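Local coordinates for protein pyruvate kinase (Pseudomonas aeruginosa, PDB 6QXL) that probably catalyses the last step of glycolysis, transferring phosphate from phosphoenolpyruvate to ADP to give pyruvate and ATP, and binds magnesium and glucose 6-phosphate, at residues 215-220 and 412-417; 60-65 and 421-426; 135-140 and 145-150; 98-103 and 109-114; 354-359 and 363-368. One frame throughout, in Å; residues are numbered along the deposited sequence.

Contact 1: residues 215-220 and 412-417; sequences KAWLVA and QARVAM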
# COMPACT_ATOMS: atom_id res chain seq x y z
N LYS A 215 15.75 -7.52 41.16
CA LYS A 215 16.17 -7.32 39.77
C LYS A 215 15.08 -7.63 38.76
O LYS A 215 15.31 -7.57 37.55
CB LYS A 215 17.42 -8.17 39.49
CG LYS A 215 18.65 -7.67 40.27
CD LYS A 215 19.31 -6.44 39.61
CE LYS A 215 20.20 -5.66 40.58
NZ LYS A 215 21.49 -6.37 40.78
N ALA A 216 13.88 -7.96 39.23
CA ALA A 216 12.80 -8.38 38.34
C ALA A 216 12.37 -7.26 37.41
O ALA A 216 12.47 -6.07 37.74
CB ALA A 216 11.61 -8.86 39.15
N TRP A 217 11.87 -7.68 36.26
CA TRP A 217 11.17 -6.78 35.33
C TRP A 217 9.71 -6.69 35.73
O TRP A 217 9.13 -7.64 36.24
CB TRP A 217 11.33 -7.29 33.91
CG TRP A 217 12.59 -6.85 33.23
CD1 TRP A 217 13.70 -6.35 33.83
CD2 TRP A 217 12.86 -6.86 31.83
NE1 TRP A 217 14.65 -6.06 32.89
CE2 TRP A 217 14.15 -6.34 31.65
CE3 TRP A 217 12.14 -7.28 30.71
CZ2 TRP A 217 14.75 -6.22 30.39
CZ3 TRP A 217 12.73 -7.14 29.45
CH2 TRP A 217 14.03 -6.62 29.32
N LEU A 218 9.12 -5.53 35.48
CA LEU A 218 7.77 -5.24 35.90
C LEU A 218 6.73 -5.43 34.80
O LEU A 218 6.90 -4.95 33.69
CB LEU A 218 7.68 -3.81 36.39
CG LEU A 218 8.24 -3.54 37.76
CD1 LEU A 218 8.08 -2.05 38.03
CD2 LEU A 218 7.52 -4.34 38.85
N VAL A 219 5.63 -6.11 35.15
CA VAL A 219 4.51 -6.31 34.26
C VAL A 219 3.33 -5.48 34.71
O VAL A 219 2.85 -5.66 35.82
CB VAL A 219 4.08 -7.77 34.21
CG1 VAL A 219 2.99 -7.96 33.15
CG2 VAL A 219 5.28 -8.66 33.92
N ALA A 220 2.85 -4.60 33.85
CA ALA A 220 1.62 -3.85 34.11
C ALA A 220 0.42 -4.62 33.63
O ALA A 220 0.29 -4.90 32.45
CB ALA A 220 1.65 -2.48 33.46
N GLN A 412 19.14 -15.36 31.15
CA GLN A 412 18.72 -16.65 30.60
C GLN A 412 17.24 -16.94 30.88
O GLN A 412 16.56 -17.56 30.06
CB GLN A 412 19.58 -17.78 31.17
CG GLN A 412 21.00 -17.82 30.62
CD GLN A 412 21.97 -18.58 31.51
OE1 GLN A 412 21.59 -19.15 32.54
NE2 GLN A 412 23.22 -18.55 31.14
N ALA A 413 16.74 -16.49 32.03
CA ALA A 413 15.34 -16.67 32.39
C ALA A 413 14.44 -15.61 31.78
O ALA A 413 13.36 -15.91 31.28
CB ALA A 413 15.17 -16.68 33.90
N ARG A 414 14.87 -14.36 31.84
CA ARG A 414 14.10 -13.25 31.33
C ARG A 414 13.55 -13.51 29.93
O ARG A 414 12.36 -13.39 29.67
CB ARG A 414 14.98 -12.00 31.30
CG ARG A 414 14.18 -10.75 31.42
CD ARG A 414 15.01 -9.56 31.05
NE ARG A 414 16.26 -9.28 31.72
CZ ARG A 414 16.42 -8.92 32.98
NH1 ARG A 414 15.40 -8.90 33.83
NH2 ARG A 414 17.64 -8.66 33.42
N VAL A 415 14.42 -13.95 29.04
CA VAL A 415 14.02 -14.09 27.65
C VAL A 415 13.05 -15.24 27.41
O VAL A 415 12.52 -15.37 26.32
CB VAL A 415 15.24 -14.19 26.72
CG1 VAL A 415 16.16 -13.01 26.92
CG2 VAL A 415 15.99 -15.50 26.93
N ALA A 416 12.80 -16.05 28.43
CA ALA A 416 11.82 -17.13 28.28
C ALA A 416 10.41 -16.62 27.91
O ALA A 416 9.66 -17.33 27.26
CB ALA A 416 11.76 -17.98 29.54
N MET A 417 10.08 -15.40 28.30
CA MET A 417 8.82 -14.81 27.91
C MET A 417 8.83 -14.08 26.55
O MET A 417 7.78 -13.63 26.12
CB MET A 417 8.34 -13.84 28.99
CG MET A 417 6.81 -13.76 29.12
SD MET A 417 6.39 -12.47 30.31
CE MET A 417 6.48 -13.38 31.80
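One face of the Trp217 indole carries the outer half of Arg414, and the guanidinium has the backbone oxygen of Lys215 at its edge, in its own plane. The two flat groups are nearly parallel, at 16°. Arg414 CD sits over the six-membered ring as a CH-pi contact, 3.3 Å from its centroid, while CZ lies over the five-membered ring, 3.7 Å from that centroid, in a cation-pi interaction. Although Arg414 NH1 comes within 3.1 Å of Trp217 NE1, both are donors, and the attraction is to the ring rather than to the nitrogen. A bend at chi3 (-56°) turns the arginine after CD, so the guanidinium folds down flat onto the indole. Trp217 opens strand 217-222 of the TIM barrel, and Arg414 lies on helix 409-414 of the C-terminal alpha/beta domain; the stack is therefore a bridge between domains. The polar end of the arginine is held from its own domain: NH2 makes a salt bridge to Glu410 and NE a hydrogen bond to Ser386 O, which together fix how the guanidinium is rotated above the tryptophan. The side chain of Arg414 lies about 8 Å from the bound glucose 6-phosphate.

Contact 2: residues 60-65 and 421-426; sequences GRFVAL and VETIPF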
# COMPACT_ATOMS: atom_id res chain seq x y z
N GLY A 60 17.10 -29.08 31.06
CA GLY A 60 17.73 -28.13 30.13
C GLY A 60 16.78 -27.10 29.57
O GLY A 60 16.83 -26.77 28.39
N ARG A 61 15.90 -26.60 30.43
CA ARG A 61 14.90 -25.63 30.06
C ARG A 61 15.09 -24.39 30.92
O ARG A 61 15.65 -24.43 32.02
CB ARG A 61 13.51 -26.20 30.28
CG ARG A 61 13.14 -27.34 29.33
CD ARG A 61 12.57 -26.82 28.06
NE ARG A 61 11.36 -26.06 28.27
CZ ARG A 61 10.76 -25.30 27.35
NH1 ARG A 61 11.23 -25.24 26.10
NH2 ARG A 61 9.63 -24.65 27.66
N PHE A 62 14.59 -23.28 30.40
CA PHE A 62 14.74 -22.00 31.06
C PHE A 62 13.35 -21.45 31.26
O PHE A 62 12.71 -20.97 30.33
CB PHE A 62 15.62 -21.08 30.22
CG PHE A 62 16.98 -21.63 30.01
CD1 PHE A 62 17.22 -22.54 28.97
CD2 PHE A 62 18.01 -21.35 30.91
CE1 PHE A 62 18.47 -23.10 28.79
CE2 PHE A 62 19.27 -21.89 30.73
CZ PHE A 62 19.49 -22.78 29.70
N VAL A 63 12.87 -21.58 32.50
CA VAL A 63 11.54 -21.15 32.88
C VAL A 63 11.65 -19.95 33.81
O VAL A 63 12.28 -20.01 34.86
CB VAL A 63 10.79 -22.29 33.57
CG1 VAL A 63 9.42 -21.82 34.06
CG2 VAL A 63 10.67 -23.49 32.62
N ALA A 64 11.02 -18.84 33.43
CA ALA A 64 10.98 -17.68 34.29
C ALA A 64 9.95 -17.87 35.38
O ALA A 64 9.05 -18.70 35.26
CB ALA A 64 10.66 -16.43 33.48
N LEU A 65 10.09 -17.07 36.44
CA LEU A 65 9.13 -17.02 37.52
C LEU A 65 8.54 -15.64 37.58
O LEU A 65 9.26 -14.65 37.67
CB LEU A 65 9.78 -17.36 38.86
CG LEU A 65 10.42 -18.73 39.02
CD1 LEU A 65 10.73 -18.98 40.52
CD2 LEU A 65 9.57 -19.86 38.46
N VAL A 421 12.33 -16.38 21.05
CA VAL A 421 13.68 -16.34 21.58
C VAL A 421 13.97 -17.59 22.43
O VAL A 421 13.16 -17.97 23.26
CB VAL A 421 13.88 -15.10 22.46
CG1 VAL A 421 15.32 -15.02 22.96
CG2 VAL A 421 13.51 -13.86 21.68
N GLU A 422 15.11 -18.22 22.19
CA GLU A 422 15.58 -19.33 23.01
C GLU A 422 16.89 -18.94 23.69
O GLU A 422 17.69 -18.18 23.14
CB GLU A 422 15.80 -20.59 22.16
CG GLU A 422 14.51 -21.23 21.62
CD GLU A 422 14.68 -22.18 20.43
OE1 GLU A 422 15.35 -23.21 20.65
OE2 GLU A 422 14.08 -21.93 19.34
N THR A 423 17.10 -19.44 24.90
CA THR A 423 18.33 -19.16 25.62
C THR A 423 19.41 -20.18 25.27
O THR A 423 19.15 -21.39 25.21
CB THR A 423 18.12 -19.26 27.12
OG1 THR A 423 17.07 -18.38 27.51
CG2 THR A 423 19.34 -18.85 27.84
N ILE A 424 20.61 -19.67 25.04
CA ILE A 424 21.81 -20.49 24.93
C ILE A 424 22.83 -19.95 25.93
O ILE A 424 23.39 -18.88 25.72
CB ILE A 424 22.43 -20.44 23.53
CG1 ILE A 424 21.44 -20.92 22.45
CG2 ILE A 424 23.71 -21.25 23.51
CD1 ILE A 424 21.23 -22.40 22.37
N PRO A 425 23.10 -20.70 27.03
CA PRO A 425 24.09 -20.19 27.99
C PRO A 425 25.49 -20.18 27.35
O PRO A 425 25.86 -21.14 26.63
CB PRO A 425 24.02 -21.18 29.15
CG PRO A 425 22.83 -22.02 28.89
CD PRO A 425 22.63 -22.04 27.40
N PHE A 426 26.20 -19.07 27.56
CA PHE A 426 27.41 -18.79 26.81
C PHE A 426 28.12 -17.60 27.42
O PHE A 426 27.47 -16.61 27.80
CB PHE A 426 27.05 -18.51 25.35
CG PHE A 426 28.21 -18.40 24.41
CD1 PHE A 426 28.75 -17.15 24.15
CD2 PHE A 426 28.70 -19.53 23.71
CE1 PHE A 426 29.81 -17.02 23.25
CE2 PHE A 426 29.72 -19.39 22.81
CZ PHE A 426 30.26 -18.15 22.55
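Phe62 receives Thr423 through its CB, not through its methyl: that methine carbon stands over one face of the ring, offset toward the rim, as a CH-pi contact 4.0 Å from the centroid and 18° off the normal. The other two branches are a little farther from the ring, with Thr423 CG2 4.2 Å from Phe62 CD2 and Thr423 OG1 4.1 Å from Phe62 CG. With OG1 beside the backbone N (chi1 -56°), the hydroxyl is directed to a partner of its own, the carbonyl of Gln412. Two residues on along the strand, Pro425 takes up the end of the ring, its CG 3.5 Å from Phe62 CZ and its CD 4.0 Å from the same atom; Ile424 between them points its CB the other way. The strand in question, 421-425, is an outermost strand, within this chain, of the mixed sheet in the alpha/beta domain. Phe62 belongs to the TIM barrel, in the short link from helix 42-58 to strand 64-68. That helix is closed by a Schellman motif with Gly60, at positive phi, as the C-prime residue and Arg61 N bonded to Ala56 O, and Phe62 follows directly. Beside it Arg61 turns to Asp31, with which NH2 forms a salt bridge.

Contact 3: residues 135-140 and 145-150; sequences VVEEVA and RCRVLI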
# COMPACT_ATOMS: atom_id res chain seq x y z
N VAL A 135 -27.61 -5.20 41.46
CA VAL A 135 -27.80 -3.77 41.26
C VAL A 135 -28.10 -3.12 42.62
O VAL A 135 -28.84 -3.68 43.43
CB VAL A 135 -28.92 -3.49 40.23
CG1 VAL A 135 -30.25 -4.10 40.66
CG2 VAL A 135 -29.04 -1.98 39.97
N VAL A 136 -27.53 -1.93 42.83
CA VAL A 136 -27.70 -1.21 44.08
C VAL A 136 -29.07 -0.51 44.07
O VAL A 136 -29.34 0.31 43.20
CB VAL A 136 -26.58 -0.17 44.27
CG1 VAL A 136 -26.80 0.66 45.54
CG2 VAL A 136 -25.22 -0.85 44.32
N GLU A 137 -29.92 -0.87 45.03
CA GLU A 137 -31.26 -0.26 45.15
C GLU A 137 -31.30 0.89 46.14
O GLU A 137 -32.07 1.83 45.95
CB GLU A 137 -32.28 -1.33 45.60
CG GLU A 137 -32.77 -2.29 44.48
CD GLU A 137 -33.89 -3.19 44.94
OE1 GLU A 137 -33.98 -3.47 46.16
OE2 GLU A 137 -34.65 -3.69 44.08
N GLU A 138 -30.52 0.80 47.22
CA GLU A 138 -30.49 1.82 48.27
C GLU A 138 -29.08 1.92 48.83
O GLU A 138 -28.35 0.93 48.91
CB GLU A 138 -31.45 1.49 49.41
CG GLU A 138 -32.92 1.49 49.03
CD GLU A 138 -33.85 1.16 50.20
OE1 GLU A 138 -33.42 0.97 51.33
OE2 GLU A 138 -35.06 1.08 49.94
N VAL A 139 -28.70 3.14 49.20
CA VAL A 139 -27.42 3.41 49.82
C VAL A 139 -27.68 4.04 51.18
O VAL A 139 -28.50 4.94 51.30
CB VAL A 139 -26.57 4.37 48.95
CG1 VAL A 139 -25.22 4.62 49.58
CG2 VAL A 139 -26.35 3.78 47.61
N ALA A 140 -26.96 3.56 52.19
CA ALA A 140 -26.92 4.15 53.52
C ALA A 140 -25.46 4.43 53.85
O ALA A 140 -24.58 4.11 53.09
CB ALA A 140 -27.55 3.21 54.55
N ARG A 145 -27.68 -1.80 49.66
CA ARG A 145 -28.81 -2.72 49.62
C ARG A 145 -29.13 -3.03 48.18
O ARG A 145 -29.47 -2.11 47.41
CB ARG A 145 -30.02 -2.10 50.29
CG ARG A 145 -29.84 -1.91 51.78
CD ARG A 145 -30.87 -0.97 52.36
NE ARG A 145 -30.40 -0.48 53.66
CZ ARG A 145 -30.75 0.65 54.25
NH1 ARG A 145 -31.74 1.37 53.71
NH2 ARG A 145 -30.24 0.95 55.43
N CYS A 146 -29.04 -4.31 47.81
CA CYS A 146 -29.04 -4.70 46.42
C CYS A 146 -30.10 -5.72 46.07
O CYS A 146 -30.66 -6.41 46.94
CB CYS A 146 -27.66 -5.27 46.06
SG CYS A 146 -26.27 -4.19 46.47
N ARG A 147 -30.38 -5.82 44.78
CA ARG A 147 -31.19 -6.87 44.20
C ARG A 147 -30.31 -7.72 43.28
O ARG A 147 -29.50 -7.17 42.51
CB ARG A 147 -32.34 -6.26 43.39
CG ARG A 147 -33.42 -7.25 43.02
CD ARG A 147 -34.56 -6.63 42.23
NE ARG A 147 -34.18 -6.22 40.88
CZ ARG A 147 -33.97 -4.97 40.44
NH1 ARG A 147 -34.07 -3.92 41.26
NH2 ARG A 147 -33.67 -4.77 39.17
N VAL A 148 -30.47 -9.04 43.34
CA VAL A 148 -29.70 -9.94 42.50
C VAL A 148 -30.28 -9.95 41.08
O VAL A 148 -31.48 -10.17 40.88
CB VAL A 148 -29.68 -11.37 43.08
CG1 VAL A 148 -28.98 -12.35 42.13
CG2 VAL A 148 -29.04 -11.37 44.47
N LEU A 149 -29.43 -9.66 40.11
CA LEU A 149 -29.79 -9.72 38.69
C LEU A 149 -29.46 -11.09 38.10
O LEU A 149 -30.24 -11.63 37.30
CB LEU A 149 -29.06 -8.64 37.90
CG LEU A 149 -29.55 -7.21 38.19
CD1 LEU A 149 -28.86 -6.23 37.25
CD2 LEU A 149 -31.10 -7.03 38.18
N ILE A 150 -28.30 -11.64 38.46
CA ILE A 150 -27.88 -12.95 38.02
C ILE A 150 -27.42 -13.72 39.24
O ILE A 150 -26.50 -13.30 39.95
CB ILE A 150 -26.74 -12.85 36.98
CG1 ILE A 150 -27.30 -12.29 35.66
CG2 ILE A 150 -26.06 -14.20 36.77
CD1 ILE A 150 -26.29 -11.57 34.80
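Arg145 meets the neighbouring strand through both its backbone and its side chain. Its N gives a nearly straight hydrogen bond to Glu138 O, and Arg145 O takes two donors, Glu137 N at 2.7 Å and Glu138 N at 3.1 Å. Two residues facing one make a classic beta bulge, which shifts the register of this antiparallel hairpin in the small beta domain, the B domain of pyruvate kinases. The extended Arg145 side chain runs out to place NH1 2.9 Å from Glu138 OE1, a salt bridge with the oxygen in the guanidinium plane but the carboxylate turned 70° to it; Ala140 CB lies over a guanidinium face, 3.6 Å from Arg145 NH2, and NE pairs with Glu143. Cys146 comes next, in a non-hydrogen-bonded pair with Val136, its SG 4.1 Å from Val136 CG2 on the buried side of the sheet. Arg147 then exchanges two backbone hydrogen bonds with Val135. A bend at chi3 (69°) brings Arg147 NH1 to 2.9 Å from Glu137 OE2, met on its anti side, and lays a face of the guanidinium on Val135 CG1. Leu149, where the chain turns a corner, places CD2 3.9 Å from Val135 CG1. At the bulge Glu137 and Glu138 both face Arg145, yet their carboxylates pair with different arginines; with Lys91 also on Glu137 OE2, that carboxylate lies between two positive groups, which would be expected to favour its ionised form.

Contact 4: residues 98-103 and 109-114; sequences HARDAG and GIDYPD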
# COMPACT_ATOMS: atom_id res chain seq x y z
N HIS A 98 -21.59 -5.02 59.59
CA HIS A 98 -21.74 -6.44 59.76
C HIS A 98 -20.47 -7.20 60.08
O HIS A 98 -19.43 -6.96 59.49
CB HIS A 98 -22.47 -7.07 58.60
CG HIS A 98 -23.11 -8.39 58.99
ND1 HIS A 98 -24.38 -8.44 59.51
CD2 HIS A 98 -22.68 -9.67 58.87
CE1 HIS A 98 -24.72 -9.70 59.71
NE2 HIS A 98 -23.71 -10.46 59.32
N ALA A 99 -20.57 -8.10 61.04
CA ALA A 99 -19.38 -8.87 61.52
C ALA A 99 -18.80 -9.70 60.35
O ALA A 99 -19.53 -10.33 59.57
CB ALA A 99 -19.76 -9.75 62.68
N ARG A 100 -17.51 -9.74 60.31
CA ARG A 100 -16.72 -10.37 59.28
C ARG A 100 -16.87 -11.89 59.20
O ARG A 100 -16.73 -12.48 58.13
CB ARG A 100 -15.23 -10.06 59.37
CG ARG A 100 -14.94 -8.58 59.59
CD ARG A 100 -14.92 -7.83 58.24
NE ARG A 100 -16.08 -6.92 58.14
CZ ARG A 100 -16.13 -5.67 58.46
NH1 ARG A 100 -15.06 -5.00 58.84
NH2 ARG A 100 -17.30 -5.06 58.38
N ASP A 101 -17.26 -12.52 60.33
CA ASP A 101 -17.41 -13.96 60.34
C ASP A 101 -18.86 -14.42 60.21
O ASP A 101 -19.05 -15.61 60.03
CB ASP A 101 -16.86 -14.49 61.65
CG ASP A 101 -15.38 -14.39 61.74
OD1 ASP A 101 -14.72 -14.65 60.72
OD2 ASP A 101 -14.81 -14.26 62.87
N ALA A 102 -19.85 -13.50 60.27
CA ALA A 102 -21.23 -13.86 60.42
C ALA A 102 -22.11 -13.65 59.20
O ALA A 102 -23.29 -13.31 59.34
CB ALA A 102 -21.79 -13.09 61.59
N GLY A 103 -21.56 -13.87 58.00
CA GLY A 103 -22.33 -13.63 56.79
C GLY A 103 -23.52 -14.57 56.73
O GLY A 103 -23.45 -15.71 57.19
N GLY A 109 -20.41 -8.92 55.43
CA GLY A 109 -19.55 -7.81 55.74
C GLY A 109 -18.53 -7.52 54.68
O GLY A 109 -18.33 -8.32 53.77
N ILE A 110 -17.90 -6.35 54.78
CA ILE A 110 -16.85 -5.99 53.85
C ILE A 110 -15.88 -5.03 54.57
O ILE A 110 -16.32 -4.06 55.27
CB ILE A 110 -17.44 -5.29 52.65
CG1 ILE A 110 -18.44 -4.23 53.16
CG2 ILE A 110 -18.03 -6.15 51.59
CD1 ILE A 110 -19.01 -3.24 52.17
N ASP A 111 -14.59 -5.34 54.42
CA ASP A 111 -13.58 -4.53 55.13
C ASP A 111 -13.10 -3.28 54.37
O ASP A 111 -12.03 -2.82 54.58
CB ASP A 111 -12.39 -5.41 55.50
CG ASP A 111 -11.59 -4.84 56.66
OD1 ASP A 111 -12.04 -3.88 57.37
OD2 ASP A 111 -10.48 -5.38 56.86
N TYR A 112 -13.97 -2.68 53.51
CA TYR A 112 -13.58 -1.61 52.66
C TYR A 112 -14.63 -0.48 52.67
O TYR A 112 -15.61 -0.50 51.94
CB TYR A 112 -13.37 -2.10 51.25
CG TYR A 112 -12.38 -3.20 51.08
CD1 TYR A 112 -12.68 -4.48 51.49
CD2 TYR A 112 -11.13 -2.95 50.53
CE1 TYR A 112 -11.74 -5.51 51.40
CE2 TYR A 112 -10.18 -3.95 50.42
CZ TYR A 112 -10.51 -5.24 50.80
OH TYR A 112 -9.58 -6.21 50.68
N PRO A 113 -14.40 0.53 53.54
CA PRO A 113 -15.40 1.57 53.69
C PRO A 113 -15.69 2.38 52.43
O PRO A 113 -16.88 2.65 52.17
CB PRO A 113 -14.78 2.49 54.75
CG PRO A 113 -13.86 1.64 55.50
CD PRO A 113 -13.32 0.66 54.53
N ASP A 114 -14.64 2.74 51.66
CA ASP A 114 -14.90 3.46 50.42
C ASP A 114 -15.73 2.75 49.29
O ASP A 114 -16.42 3.45 48.60
CB ASP A 114 -13.65 3.90 49.70
CG ASP A 114 -12.72 4.81 50.54
OD1 ASP A 114 -13.24 5.72 51.19
OD2 ASP A 114 -11.50 4.59 50.51
O HOH W 1 -19.66 -11.11 57.24
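Arg100 reaches past Gly109 to Ile110 and Asp111, and its side chain is bent twice on the way. From CB the chain turns at chi2 (-85°) and again at chi3 (111°), so CG and CD carry it round before Arg100 NE makes the first approach across the contact, 3.9 Å from Ile110 N. Arg100 CZ comes next, 3.6 Å from Ile110 O, and that carbonyl oxygen lies above one face of the guanidinium, offset toward the rim, where the N-H groups do not point at it. Arg100 NH1 faces Asp111 OD1 at 3.5 Å, a long salt bridge whose flat groups are 34° apart. Arg100 NH2 is the guanidinium atom nearest Ile110 O, at 3.4 Å, but the angle is too poor for a hydrogen bond. It turns instead to its own loop, with a weak bond from Arg100 NH2 to His98 O at 3.1 Å and a stronger partner in Thr96 O. The loop lies in the small beta domain of pyruvate kinase, between strand 91-95 and strand 107-109; a type I beta turn from Ala99 to Ala102 reverses it. Backbone bonds of Arg100 with Lys78 and of Gly109 with Ala77 attach both sides to the neighbouring 77-80 region. His98 closes the turn from the side: its NE2 gives a straight hydrogen bond of 2.9 Å to Ala102 O, in the ring plane but well above the plane of that carbonyl. Between the segments a water accepts from Gly109 N at 2.9 Å; it also lies very close to Ala99 O, a doubtful bridge.

Contact 5: residues 354-359 and 363-368; sequences QTFDRC and IALASM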
# COMPACT_ATOMS: atom_id res chain seq x y z
N GLN A 354 9.90 4.92 9.61
CA GLN A 354 10.02 5.38 10.99
C GLN A 354 11.43 5.86 11.32
O GLN A 354 12.35 5.69 10.52
CB GLN A 354 9.56 4.29 11.95
CG GLN A 354 8.06 4.01 11.86
CD GLN A 354 7.64 2.87 12.76
OE1 GLN A 354 8.17 2.69 13.86
NE2 GLN A 354 6.71 2.05 12.27
N THR A 355 11.58 6.45 12.50
CA THR A 355 12.85 6.98 12.96
C THR A 355 13.34 6.14 14.13
O THR A 355 12.65 5.95 15.10
CB THR A 355 12.68 8.45 13.38
OG1 THR A 355 12.35 9.23 12.23
CG2 THR A 355 13.93 9.01 14.04
N PHE A 356 14.57 5.66 14.04
CA PHE A 356 15.18 4.89 15.12
C PHE A 356 15.89 5.84 16.09
O PHE A 356 16.33 6.94 15.71
CB PHE A 356 16.15 3.84 14.58
CG PHE A 356 15.54 2.89 13.58
CD1 PHE A 356 14.12 2.83 13.36
CD2 PHE A 356 16.37 2.00 12.87
CE1 PHE A 356 13.58 1.93 12.45
CE2 PHE A 356 15.81 1.11 11.96
CZ PHE A 356 14.42 1.06 11.76
N ASP A 357 15.99 5.41 17.33
CA ASP A 357 16.52 6.25 18.40
C ASP A 357 17.97 5.88 18.74
O ASP A 357 18.79 6.75 18.94
CB ASP A 357 15.66 6.13 19.64
CG ASP A 357 14.32 6.76 19.48
OD1 ASP A 357 14.41 7.97 19.24
OD2 ASP A 357 13.23 6.22 19.92
N ARG A 358 18.26 4.59 18.82
CA ARG A 358 19.50 4.12 19.35
C ARG A 358 20.24 3.29 18.35
O ARG A 358 19.68 2.85 17.36
CB ARG A 358 19.24 3.24 20.59
CG ARG A 358 18.42 3.89 21.68
CD ARG A 358 17.82 2.87 22.59
NE ARG A 358 18.74 1.99 23.24
CZ ARG A 358 19.65 2.19 24.19
NH1 ARG A 358 20.39 1.18 24.63
NH2 ARG A 358 19.83 3.42 24.66
N CYS A 359 21.50 3.05 18.65
CA CYS A 359 22.36 2.26 17.82
C CYS A 359 22.07 0.76 17.95
O CYS A 359 22.05 0.03 16.95
CB CYS A 359 23.83 2.55 18.16
SG CYS A 359 25.05 1.39 17.48
N ILE A 363 20.80 -2.16 15.09
CA ILE A 363 21.38 -3.44 14.72
C ILE A 363 20.35 -4.55 14.85
O ILE A 363 20.31 -5.47 14.02
CB ILE A 363 22.62 -3.79 15.59
CG1 ILE A 363 23.73 -2.76 15.42
CG2 ILE A 363 23.15 -5.18 15.24
CD1 ILE A 363 24.46 -2.87 14.09
N ALA A 364 19.52 -4.48 15.88
CA ALA A 364 18.45 -5.46 16.03
C ALA A 364 17.51 -5.41 14.83
O ALA A 364 17.28 -6.44 14.17
CB ALA A 364 17.67 -5.24 17.31
N LEU A 365 17.03 -4.21 14.51
CA LEU A 365 16.12 -4.07 13.38
C LEU A 365 16.76 -4.49 12.07
O LEU A 365 16.14 -5.17 11.26
CB LEU A 365 15.58 -2.66 13.30
CG LEU A 365 14.74 -2.31 14.54
CD1 LEU A 365 14.28 -0.89 14.56
CD2 LEU A 365 13.54 -3.26 14.67
N ALA A 366 18.04 -4.13 11.90
CA ALA A 366 18.74 -4.47 10.67
C ALA A 366 18.90 -5.97 10.51
O ALA A 366 18.89 -6.48 9.38
CB ALA A 366 20.09 -3.78 10.65
N SER A 367 19.04 -6.68 11.62
CA SER A 367 19.17 -8.13 11.58
C SER A 367 17.86 -8.79 11.20
O SER A 367 17.85 -9.74 10.41
CB SER A 367 19.64 -8.67 12.93
OG SER A 367 20.83 -8.05 13.35
N MET A 368 16.76 -8.30 11.76
CA MET A 368 15.45 -8.87 11.39
C MET A 368 15.14 -8.62 9.92
O MET A 368 14.70 -9.54 9.22
CB MET A 368 14.35 -8.34 12.28
CG MET A 368 14.54 -8.72 13.74
SD MET A 368 14.92 -10.46 14.02
CE MET A 368 13.36 -11.22 13.65
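Phe356 and Leu365 pack the loop before helix 359-373 against that helix of the alpha/beta domain, and here the contact is tight. Leu365 CD1 stands over the centre of the phenyl ring, a CH-pi contact 3.5 Å from the centroid and 15° off the normal, with CB of the leucine following at 4.0 Å from Phe356 CE2. The two side chains come from opposite directions and meet methyl to ring face. Another subunit also takes part: the ring of His373 of the third subunit meets Phe356 with planes at about 20°, and Tyr369 of that subunit touches Leu365. The loose side is the loop around the phenylalanine, where the exposed Thr355, Asp357 and Arg358 make no contact with 363-368. Arg358 is at the N-cap position, its carbonyl taking a hydrogen bond from Ser362 OG and its guanidinium a salt bridge with Asp360. Cys359 O then receives Ile363 N at 3.1 Å as part of the first helical turn, and Ile363 CG1 lies 3.6 Å from that same oxygen. One turn further on, Ile363 O accepts twice from Ser367, whose OG at 2.7 Å and N at 3.0 Å reach it from opposite faces of its carbonyl plane.

In the fold
From the N terminus, residues 60-65 open the longest loop, which closes only at 421-426 as contact 2 and encloses all the others. First inside it come contact 4 and then contact 3, two short loops in series within the small beta domain, their centres 16 Å apart. The chain returns to the TIM barrel, where 215-220 opens contact 1; before that closes at 412-417, contact 5 forms its own short loop at the start of helix 359-373. No loops cross. Contacts 1 and 2 both tie barrel to alpha/beta domain and touch, Gln412 O lying 2.7 Å from Thr423 OG1, whereas contacts 3 and 5 sit 56 Å apart between centres.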